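Local coordinates for protein pentalenene synthase (Streptomyces chartreusis NRRL 3882, PDB 6Q4S) that probably converts (2E,6E)-farnesyl diphosphate, with magnesium, into the bicyclic sesquiterpenol 7-epi-alpha-eudesmol through a 1,10-cyclisation, at residues 29-34 against 40-45; 48-53 against 75-80. All blocks are in the same frame, centred on the assembly; numbering follows the deposited sequence.

Contact 1 of 2, residues 29-34 against 40-45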
ATOM      1  N   TRP A  29      -1.088  -5.801  28.510  1.00 29.92           N
ATOM      2  CA  TRP A  29      -1.802  -5.534  27.249  1.00 33.13           C
ATOM      3  C   TRP A  29      -2.142  -6.811  26.476  1.00 31.40           C
ATOM      4  O   TRP A  29      -3.256  -6.937  25.970  1.00 31.78           O
ATOM      5  CB  TRP A  29      -1.007  -4.557  26.439  1.00 33.07           C
ATOM      6  CG  TRP A  29      -1.634  -4.123  25.090  1.00 34.56           C
ATOM      7  CD1 TRP A  29      -2.429  -3.016  24.866  1.00 36.93           C
ATOM      8  CD2 TRP A  29      -1.422  -4.728  23.803  1.00 32.01           C
ATOM      9  NE1 TRP A  29      -2.736  -2.924  23.520  1.00 33.87           N
ATOM     10  CE2 TRP A  29      -2.109  -3.935  22.842  1.00 33.21           C
ATOM     11  CE3 TRP A  29      -0.710  -5.841  23.368  1.00 32.34           C
ATOM     12  CZ2 TRP A  29      -2.138  -4.262  21.470  1.00 34.60           C
ATOM     13  CZ3 TRP A  29      -0.744  -6.184  21.980  1.00 35.59           C
ATOM     14  CH2 TRP A  29      -1.461  -5.392  21.064  1.00 33.33           C
ATOM     15  N   VAL A  30      -1.222  -7.767  26.363  1.00 32.32           N
ATOM     16  CA  VAL A  30      -1.561  -8.980  25.612  1.00 36.14           C
ATOM     17  C   VAL A  30      -2.777  -9.695  26.206  1.00 38.66           C
ATOM     18  O   VAL A  30      -3.612 -10.285  25.475  1.00 33.10           O
ATOM     19  CB  VAL A  30      -0.403  -9.986  25.305  1.00 36.24           C
ATOM     20  CG1 VAL A  30       0.751  -9.283  24.619  1.00 39.32           C
ATOM     21  CG2 VAL A  30       0.078 -10.728  26.507  1.00 44.23           C
ATOM     22  N   TRP A  31      -2.893  -9.669  27.523  1.00 34.11           N
ATOM     23  CA  TRP A  31      -4.165 -10.133  28.157  1.00 34.10           C
ATOM     24  C   TRP A  31      -5.422  -9.258  27.980  1.00 31.18           C
ATOM     25  O   TRP A  31      -6.511  -9.725  27.731  1.00 39.44           O
ATOM     26  CB  TRP A  31      -3.932 -10.314  29.686  1.00 36.74           C
ATOM     27  CG  TRP A  31      -3.212 -11.523  30.013  1.00 32.49           C
ATOM     28  CD1 TRP A  31      -1.880 -11.650  30.316  1.00 37.45           C
ATOM     29  CD2 TRP A  31      -3.774 -12.811  30.116  1.00 33.36           C
ATOM     30  NE1 TRP A  31      -1.590 -12.966  30.622  1.00 36.42           N
ATOM     31  CE2 TRP A  31      -2.744 -13.697  30.476  1.00 33.44           C
ATOM     32  CE3 TRP A  31      -5.046 -13.322  29.908  1.00 37.44           C
ATOM     33  CZ2 TRP A  31      -2.963 -15.041  30.652  1.00 37.90           C
ATOM     34  CZ3 TRP A  31      -5.248 -14.700  30.084  1.00 39.67           C
ATOM     35  CH2 TRP A  31      -4.226 -15.523  30.439  1.00 38.01           C
ATOM     36  N   GLU A  32      -5.265  -7.982  28.114  1.00 34.67           N
ATOM     37  CA  GLU A  32      -6.368  -7.042  27.951  1.00 36.87           C
ATOM     38  C   GLU A  32      -6.925  -7.194  26.521  1.00 40.71           C
ATOM     39  O   GLU A  32      -8.130  -7.209  26.331  1.00 34.95           O
ATOM     40  CB  GLU A  32      -5.819  -5.626  28.130  1.00 40.66           C
ATOM     41  CG  GLU A  32      -6.828  -4.497  28.001  1.00 47.30           C
ATOM     42  CD  GLU A  32      -6.245  -3.133  27.755  1.00 52.13           C
ATOM     43  OE1 GLU A  32      -5.052  -2.919  28.048  1.00 57.56           O
ATOM     44  OE2 GLU A  32      -6.996  -2.251  27.267  1.00 54.14           O
ATOM     45  N   MET A  33      -6.040  -7.374  25.530  1.00 34.82           N
ATOM     46  CA  MET A  33      -6.513  -7.472  24.106  1.00 35.83           C
ATOM     47  C   MET A  33      -6.875  -8.886  23.711  1.00 40.59           C
ATOM     48  O   MET A  33      -7.226  -9.150  22.567  1.00 36.38           O
ATOM     49  CB  MET A  33      -5.443  -6.901  23.175  1.00 39.55           C
ATOM     50  CG  MET A  33      -5.048  -5.489  23.490  1.00 39.31           C
ATOM     51  SD  MET A  33      -6.436  -4.350  23.594  1.00 45.69           S
ATOM     52  CE  MET A  33      -6.792  -4.268  21.818  1.00 44.46           C
ATOM     53  N   ARG A  34      -6.778  -9.829  24.648  1.00 37.50           N
ATOM     54  CA  ARG A  34      -7.227 -11.194  24.461  1.00 40.12           C
ATOM     55  C   ARG A  34      -6.421 -11.940  23.401  1.00 40.40           C
ATOM     56  O   ARG A  34      -6.906 -12.918  22.840  1.00 40.04           O
ATOM     57  CB  ARG A  34      -8.747 -11.272  24.218  1.00 50.42           C
ATOM     58  CG  ARG A  34      -9.558 -10.548  25.277  1.00 52.82           C
ATOM     59  CD  ARG A  34     -10.952 -10.128  24.836  1.00 64.82           C
ATOM     60  NE  ARG A  34     -11.997 -10.880  25.531  1.00 84.83           N
ATOM     61  CZ  ARG A  34     -12.327 -10.783  26.838  1.00 86.96           C
ATOM     62  NH1 ARG A  34     -11.695  -9.959  27.683  1.00 82.58           N
ATOM     63  NH2 ARG A  34     -13.319 -11.539  27.313  1.00 81.13           N
ATOM     64  N   ASP A  40      -0.778 -21.043  30.315  1.00 45.02           N
ATOM     65  CA  ASP A  40       0.214 -21.794  29.496  1.00 49.15           C
ATOM     66  C   ASP A  40       0.549 -21.093  28.171  1.00 47.03           C
ATOM     67  O   ASP A  40       1.698 -21.059  27.766  1.00 50.80           O
ATOM     68  CB  ASP A  40      -0.314 -23.188  29.114  1.00 53.30           C
ATOM     69  CG  ASP A  40      -0.333 -24.179  30.302  1.00 65.03           C
ATOM     70  OD1 ASP A  40      -0.048 -23.766  31.461  1.00 59.12           O
ATOM     71  OD2 ASP A  40      -0.631 -25.380  30.062  1.00 70.60           O
ATOM     72  N   GLY A  41      -0.462 -20.581  27.484  1.00 47.13           N
ATOM     73  CA  GLY A  41      -0.219 -19.838  26.251  1.00 44.42           C
ATOM     74  C   GLY A  41       0.606 -18.618  26.537  1.00 46.73           C
ATOM     75  O   GLY A  41       1.564 -18.312  25.804  1.00 43.86           O
ATOM     76  N   PHE A  42       0.271 -17.938  27.641  1.00 46.96           N
ATOM     77  CA  PHE A  42       1.010 -16.767  28.053  1.00 41.34           C
ATOM     78  C   PHE A  42       2.453 -17.085  28.348  1.00 41.63           C
ATOM     79  O   PHE A  42       3.341 -16.368  27.908  1.00 40.03           O
ATOM     80  CB  PHE A  42       0.361 -16.131  29.298  1.00 42.77           C
ATOM     81  CG  PHE A  42       1.101 -14.972  29.844  1.00 37.37           C
ATOM     82  CD1 PHE A  42       1.197 -13.816  29.114  1.00 39.12           C
ATOM     83  CD2 PHE A  42       1.650 -15.007  31.118  1.00 38.23           C
ATOM     84  CE1 PHE A  42       1.843 -12.709  29.613  1.00 38.84           C
ATOM     85  CE2 PHE A  42       2.304 -13.904  31.626  1.00 37.07           C
ATOM     86  CZ  PHE A  42       2.383 -12.746  30.892  1.00 39.16           C
ATOM     87  N   GLU A  43       2.705 -18.106  29.156  1.00 43.45           N
ATOM     88  CA  GLU A  43       4.108 -18.437  29.501  1.00 47.71           C
ATOM     89  C   GLU A  43       4.948 -18.872  28.245  1.00 44.52           C
ATOM     90  O   GLU A  43       6.091 -18.510  28.102  1.00 46.35           O
ATOM     91  CB  GLU A  43       4.142 -19.470  30.641  1.00 51.91           C
ATOM     92  CG  GLU A  43       3.506 -18.985  31.975  1.00 54.55           C
ATOM     93  CD  GLU A  43       4.222 -17.796  32.668  1.00 57.53           C
ATOM     94  OE1 GLU A  43       5.424 -17.526  32.392  1.00 66.62           O
ATOM     95  OE2 GLU A  43       3.589 -17.115  33.520  1.00 53.33           O
ATOM     96  N   GLU A  44       4.332 -19.591  27.329  1.00 52.29           N
ATOM     97  CA  GLU A  44       4.890 -19.853  25.985  1.00 50.31           C
ATOM     98  C   GLU A  44       5.229 -18.535  25.265  1.00 47.82           C
ATOM     99  O   GLU A  44       6.361 -18.347  24.847  1.00 41.61           O
ATOM    100  CB  GLU A  44       3.874 -20.705  25.201  1.00 55.29           C
ATOM    101  CG  GLU A  44       4.126 -20.910  23.715  1.00 70.46           C
ATOM    102  CD  GLU A  44       5.295 -21.842  23.391  1.00 82.24           C
ATOM    103  OE1 GLU A  44       6.040 -22.259  24.321  1.00 83.06           O
ATOM    104  OE2 GLU A  44       5.461 -22.158  22.177  1.00 85.59           O
ATOM    105  N   TYR A  45       4.274 -17.591  25.204  1.00 43.32           N
ATOM    106  CA  TYR A  45       4.542 -16.259  24.645  1.00 41.66           C
ATOM    107  C   TYR A  45       5.727 -15.576  25.348  1.00 41.01           C
ATOM    108  O   TYR A  45       6.677 -15.098  24.719  1.00 41.22           O
ATOM    109  CB  TYR A  45       3.268 -15.346  24.634  1.00 41.64           C
ATOM    110  CG  TYR A  45       3.651 -13.955  24.221  1.00 40.02           C
ATOM    111  CD1 TYR A  45       4.015 -13.708  22.910  1.00 37.29           C
ATOM    112  CD2 TYR A  45       3.814 -12.917  25.161  1.00 35.02           C
ATOM    113  CE1 TYR A  45       4.480 -12.477  22.518  1.00 38.89           C
ATOM    114  CE2 TYR A  45       4.264 -11.684  24.774  1.00 36.50           C
ATOM    115  CZ  TYR A  45       4.595 -11.451  23.439  1.00 37.97           C
ATOM    116  OH  TYR A  45       5.099 -10.242  23.039  1.00 33.55           O
TER
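Trp31 presents the pyrrole corner of its indole to one face of the Phe42 ring. NE1 of Trp31 stands 3.3 Å from CD1 of Phe42, displaced from the ring centre toward the rim on the CG–CD1 side, and no hydrogen bond crosses between the segments. The five-membered ring of Trp31 and the Phe42 ring are inclined at 53°, with centroids 4.6 Å apart, so the pair is oblique, neither a stack nor a T-shape. Farther along the indole, CZ2 of Trp31 lies 3.8 Å from CB of Phe42, so the benzo part meets the root of the side chain while the pyrrole part meets its ring. Phe42 reaches across because its CG is anti to the backbone N (chi1 176°), which carries the phenyl ring out toward helix 19-32.

Val30 divides its two methyls between two aromatic rings. CG2 approaches the edge of Phe42, near the ring plane, at 4.1 Å from CE1, whereas CG1 lies 4.3 Å from CE2 of Tyr45. Phe42 therefore has an indole N over a face and a methyl at its rim. The hydroxyl of Tyr45 is hydrogen-bonded to NE2 of His26, and Val36, from the intervening link, packs on Val30, Trp31 and Phe42. Helix 19-32 ends in a Schellman motif at Arg34, whose phi is 66° and whose N bonds to Trp31 O. Two consecutive helices, 19-32 and 39-47, are thus joined by the loop 33-38 and packed through an aromatic cluster within the all-helical terpene synthase fold.

Contact 2 of 2, residues 48-53 against 75-80; sequences WDLPQA and LAFLFD
Leu50 sets one methyl squarely on the Phe77 ring: CD2 is 3.9 Å from the ring centroid and only 4° off the normal, a CH-pi contact. In the all-helical terpene synthase fold this joins the start of helix 50-57 to the C-terminal part of helix 63-79, which leads into the DDXXD motif at Asp80, a probable magnesium ligand as in a close relative. The other methyl, CD1 of Leu50, sits 3.7 Å from CG of Phe77, so the fork of the leucine spans the ring from its centre to its attachment point.

Beside it, Trp48 and Phe77 run past one another in opposite directions. The outer benzo corner of the indole reaches the base of Phe77, with CZ3 of Trp48 3.6 Å from the backbone O of Phe77 and 3.8 Å from its CB. With CG of Phe77 anti to its own carbonyl carbon (chi1 -75°), the ring turns toward Leu50, while CB is touched by both CD1 of Leu50 and CZ3 of Trp48. Leu78 completes the apolar patch, its CD2 4.0 Å from CZ3 of Trp48.

In the next shell, Trp311 of helix 288-313 packs on Leu50, and the rings of Tyr45 and Trp48 meet steeply inclined. Asp49, which separates Trp48 from Leu50 in the chain, is the N-cap residue of helix 50-57, and its OD1 forms a salt bridge with NH1 of Arg23.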
ATOM      1  N   TRP A  48       9.479 -16.414  24.400  1.00 43.86           N
ATOM      2  CA  TRP A  48      10.082 -15.885  23.168  1.00 42.33           C
ATOM      3  C   TRP A  48      10.874 -14.602  23.411  1.00 45.37           C
ATOM      4  O   TRP A  48      11.632 -14.164  22.528  1.00 39.19           O
ATOM      5  CB  TRP A  48       9.025 -15.626  22.095  1.00 42.99           C
ATOM      6  CG  TRP A  48       8.071 -16.763  21.803  1.00 45.23           C
ATOM      7  CD1 TRP A  48       8.259 -18.110  22.086  1.00 44.58           C
ATOM      8  CD2 TRP A  48       6.778 -16.654  21.156  1.00 47.44           C
ATOM      9  NE1 TRP A  48       7.158 -18.829  21.661  1.00 54.92           N
ATOM     10  CE2 TRP A  48       6.233 -17.970  21.093  1.00 55.75           C
ATOM     11  CE3 TRP A  48       6.032 -15.569  20.598  1.00 44.42           C
ATOM     12  CZ2 TRP A  48       4.955 -18.235  20.504  1.00 53.02           C
ATOM     13  CZ3 TRP A  48       4.772 -15.819  20.036  1.00 47.30           C
ATOM     14  CH2 TRP A  48       4.242 -17.160  19.992  1.00 52.02           C
ATOM     15  N   ASP A  49      10.671 -13.973  24.582  1.00 37.68           N
ATOM     16  CA  ASP A  49      11.272 -12.657  24.932  1.00 39.22           C
ATOM     17  C   ASP A  49      11.260 -11.603  23.814  1.00 34.89           C
ATOM     18  O   ASP A  49      12.265 -10.948  23.513  1.00 33.85           O
ATOM     19  CB  ASP A  49      12.671 -12.813  25.580  1.00 46.76           C
ATOM     20  CG  ASP A  49      13.033 -11.577  26.486  1.00 55.80           C
ATOM     21  OD1 ASP A  49      12.109 -10.694  26.749  1.00 47.03           O
ATOM     22  OD2 ASP A  49      14.222 -11.487  26.925  1.00 52.27           O
ATOM     23  N   LEU A  50      10.087 -11.415  23.196  1.00 35.41           N
ATOM     24  CA  LEU A  50       9.924 -10.330  22.210  1.00 34.61           C
ATOM     25  C   LEU A  50      10.216  -8.922  22.730  1.00 33.58           C
ATOM     26  O   LEU A  50      10.787  -8.133  22.038  1.00 35.98           O
ATOM     27  CB  LEU A  50       8.526 -10.333  21.632  1.00 35.41           C
ATOM     28  CG  LEU A  50       8.183 -11.571  20.837  1.00 44.87           C
ATOM     29  CD1 LEU A  50       6.937 -11.225  20.019  1.00 45.43           C
ATOM     30  CD2 LEU A  50       9.294 -12.027  19.912  1.00 44.00           C
ATOM     31  N   PRO A  51       9.883  -8.622  23.998  1.00 35.67           N
ATOM     32  CA  PRO A  51      10.278  -7.295  24.526  1.00 34.63           C
ATOM     33  C   PRO A  51      11.762  -6.986  24.334  1.00 31.73           C
ATOM     34  O   PRO A  51      12.137  -5.917  23.925  1.00 34.12           O
ATOM     35  CB  PRO A  51       9.890  -7.400  25.991  1.00 33.27           C
ATOM     36  CG  PRO A  51       8.690  -8.257  25.914  1.00 32.92           C
ATOM     37  CD  PRO A  51       9.021  -9.336  24.940  1.00 36.10           C
ATOM     38  N   GLN A  52      12.603  -7.982  24.545  1.00 32.25           N
ATOM     39  CA  GLN A  52      14.002  -7.759  24.367  1.00 33.69           C
ATOM     40  C   GLN A  52      14.346  -7.443  22.956  1.00 28.81           C
ATOM     41  O   GLN A  52      15.142  -6.547  22.671  1.00 33.27           O
ATOM     42  CB  GLN A  52      14.779  -8.977  24.925  1.00 35.84           C
ATOM     43  CG  GLN A  52      16.273  -8.816  24.845  1.00 42.07           C
ATOM     44  CD  GLN A  52      16.994 -10.164  24.877  1.00 46.12           C
ATOM     45  OE1 GLN A  52      16.521 -11.144  25.461  1.00 49.67           O
ATOM     46  NE2 GLN A  52      18.107 -10.218  24.203  1.00 47.30           N
ATOM     47  N   ALA A  53      13.746  -8.154  21.990  1.00 32.90           N
ATOM     48  CA  ALA A  53      14.005  -7.823  20.601  1.00 30.90           C
ATOM     49  C   ALA A  53      13.615  -6.374  20.310  1.00 29.49           C
ATOM     50  O   ALA A  53      14.378  -5.616  19.638  1.00 29.31           O
ATOM     51  CB  ALA A  53      13.224  -8.798  19.703  1.00 35.50           C
ATOM     52  N   LEU A  75       2.019  -8.853  17.607  1.00 41.80           N
ATOM     53  CA  LEU A  75       0.906  -9.136  16.674  1.00 42.74           C
ATOM     54  C   LEU A  75       1.348 -10.114  15.637  1.00 41.22           C
ATOM     55  O   LEU A  75       0.702 -11.126  15.440  1.00 41.25           O
ATOM     56  CB  LEU A  75       0.347  -7.868  15.970  1.00 38.65           C
ATOM     57  CG  LEU A  75      -0.327  -6.987  16.981  1.00 37.85           C
ATOM     58  CD1 LEU A  75      -0.869  -5.709  16.396  1.00 38.54           C
ATOM     59  CD2 LEU A  75      -1.390  -7.747  17.724  1.00 41.50           C
ATOM     60  N   ALA A  76       2.459  -9.817  15.012  1.00 40.14           N
ATOM     61  CA  ALA A  76       2.997 -10.674  14.006  1.00 43.32           C
ATOM     62  C   ALA A  76       3.321 -12.071  14.531  1.00 39.95           C
ATOM     63  O   ALA A  76       3.033 -13.046  13.877  1.00 39.97           O
ATOM     64  CB  ALA A  76       4.234 -10.042  13.437  1.00 46.58           C
ATOM     65  N   PHE A  77       3.986 -12.168  15.669  1.00 36.90           N
ATOM     66  CA  PHE A  77       4.396 -13.450  16.203  1.00 36.73           C
ATOM     67  C   PHE A  77       3.254 -14.268  16.783  1.00 39.08           C
ATOM     68  O   PHE A  77       3.308 -15.485  16.798  1.00 42.03           O
ATOM     69  CB  PHE A  77       5.461 -13.277  17.283  1.00 42.18           C
ATOM     70  CG  PHE A  77       6.824 -12.929  16.749  1.00 42.23           C
ATOM     71  CD1 PHE A  77       7.142 -11.606  16.346  1.00 41.10           C
ATOM     72  CD2 PHE A  77       7.818 -13.911  16.669  1.00 46.16           C
ATOM     73  CE1 PHE A  77       8.405 -11.295  15.849  1.00 42.42           C
ATOM     74  CE2 PHE A  77       9.100 -13.595  16.170  1.00 49.94           C
ATOM     75  CZ  PHE A  77       9.395 -12.283  15.778  1.00 48.72           C
ATOM     76  N   LEU A  78       2.233 -13.603  17.295  1.00 35.01           N
ATOM     77  CA  LEU A  78       1.078 -14.310  17.795  1.00 36.10           C
ATOM     78  C   LEU A  78       0.142 -14.693  16.668  1.00 39.23           C
ATOM     79  O   LEU A  78      -0.688 -15.558  16.850  1.00 43.44           O
ATOM     80  CB  LEU A  78       0.324 -13.494  18.810  1.00 38.31           C
ATOM     81  CG  LEU A  78       1.009 -13.568  20.191  1.00 43.08           C
ATOM     82  CD1 LEU A  78       0.457 -12.540  21.147  1.00 44.24           C
ATOM     83  CD2 LEU A  78       0.944 -14.990  20.757  1.00 46.14           C
ATOM     84  N   PHE A  79       0.257 -14.019  15.544  1.00 36.49           N
ATOM     85  CA  PHE A  79      -0.695 -14.178  14.439  1.00 38.78           C
ATOM     86  C   PHE A  79      -1.047 -15.651  14.123  1.00 48.37           C
ATOM     87  O   PHE A  79      -2.216 -16.023  14.416  1.00 40.99           O
ATOM     88  CB  PHE A  79      -0.255 -13.338  13.242  1.00 42.58           C
ATOM     89  CG  PHE A  79      -1.132 -13.455  12.035  1.00 42.34           C
ATOM     90  CD1 PHE A  79      -2.458 -13.660  12.130  1.00 48.46           C
ATOM     91  CD2 PHE A  79      -0.585 -13.260  10.795  1.00 50.44           C
ATOM     92  CE1 PHE A  79      -3.242 -13.748  10.987  1.00 53.64           C
ATOM     93  CE2 PHE A  79      -1.361 -13.349   9.648  1.00 53.62           C
ATOM     94  CZ  PHE A  79      -2.698 -13.620   9.759  1.00 45.98           C
ATOM     95  N   ASP A  80      -0.124 -16.509  13.639  1.00 51.23           N
ATOM     96  CA  ASP A  80      -0.477 -18.019  13.505  1.00 66.01           C
ATOM     97  C   ASP A  80      -1.301 -18.644  14.655  1.00 64.73           C
ATOM     98  O   ASP A  80      -2.308 -19.343  14.442  1.00 53.84           O
ATOM     99  CB  ASP A  80       0.730 -18.950  13.249  1.00 71.24           C
ATOM    100  CG  ASP A  80       2.053 -18.310  13.583  1.00 80.71           C
ATOM    101  OD1 ASP A  80       2.288 -18.030  14.794  1.00 77.41           O
ATOM    102  OD2 ASP A  80       2.825 -18.057  12.616  1.00 81.83           O
TER

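Contacts 1 and 2 follow each other along the chain, with centres about 11 Å apart, and different helices meet in each: 19-32 with 39-47, then 50-57 with 63-79. Contact 1 lies farther out, its centre about 21 Å from that of the chain against about 10 Å for contact 2, although both are only partly buried. Both are mainly apolar and aromatic, without hydrogen bonds between their segments; contact 1 relies on an oblique aromatic pair, contact 2 on a methyl over a ring. Tyr45 joins them, its OH 3.7 Å from CD1 of Leu50 and its CD1 4.0 Å from CD2 of Leu78. Segment 75-80 of contact 2 runs on to the probable metal site.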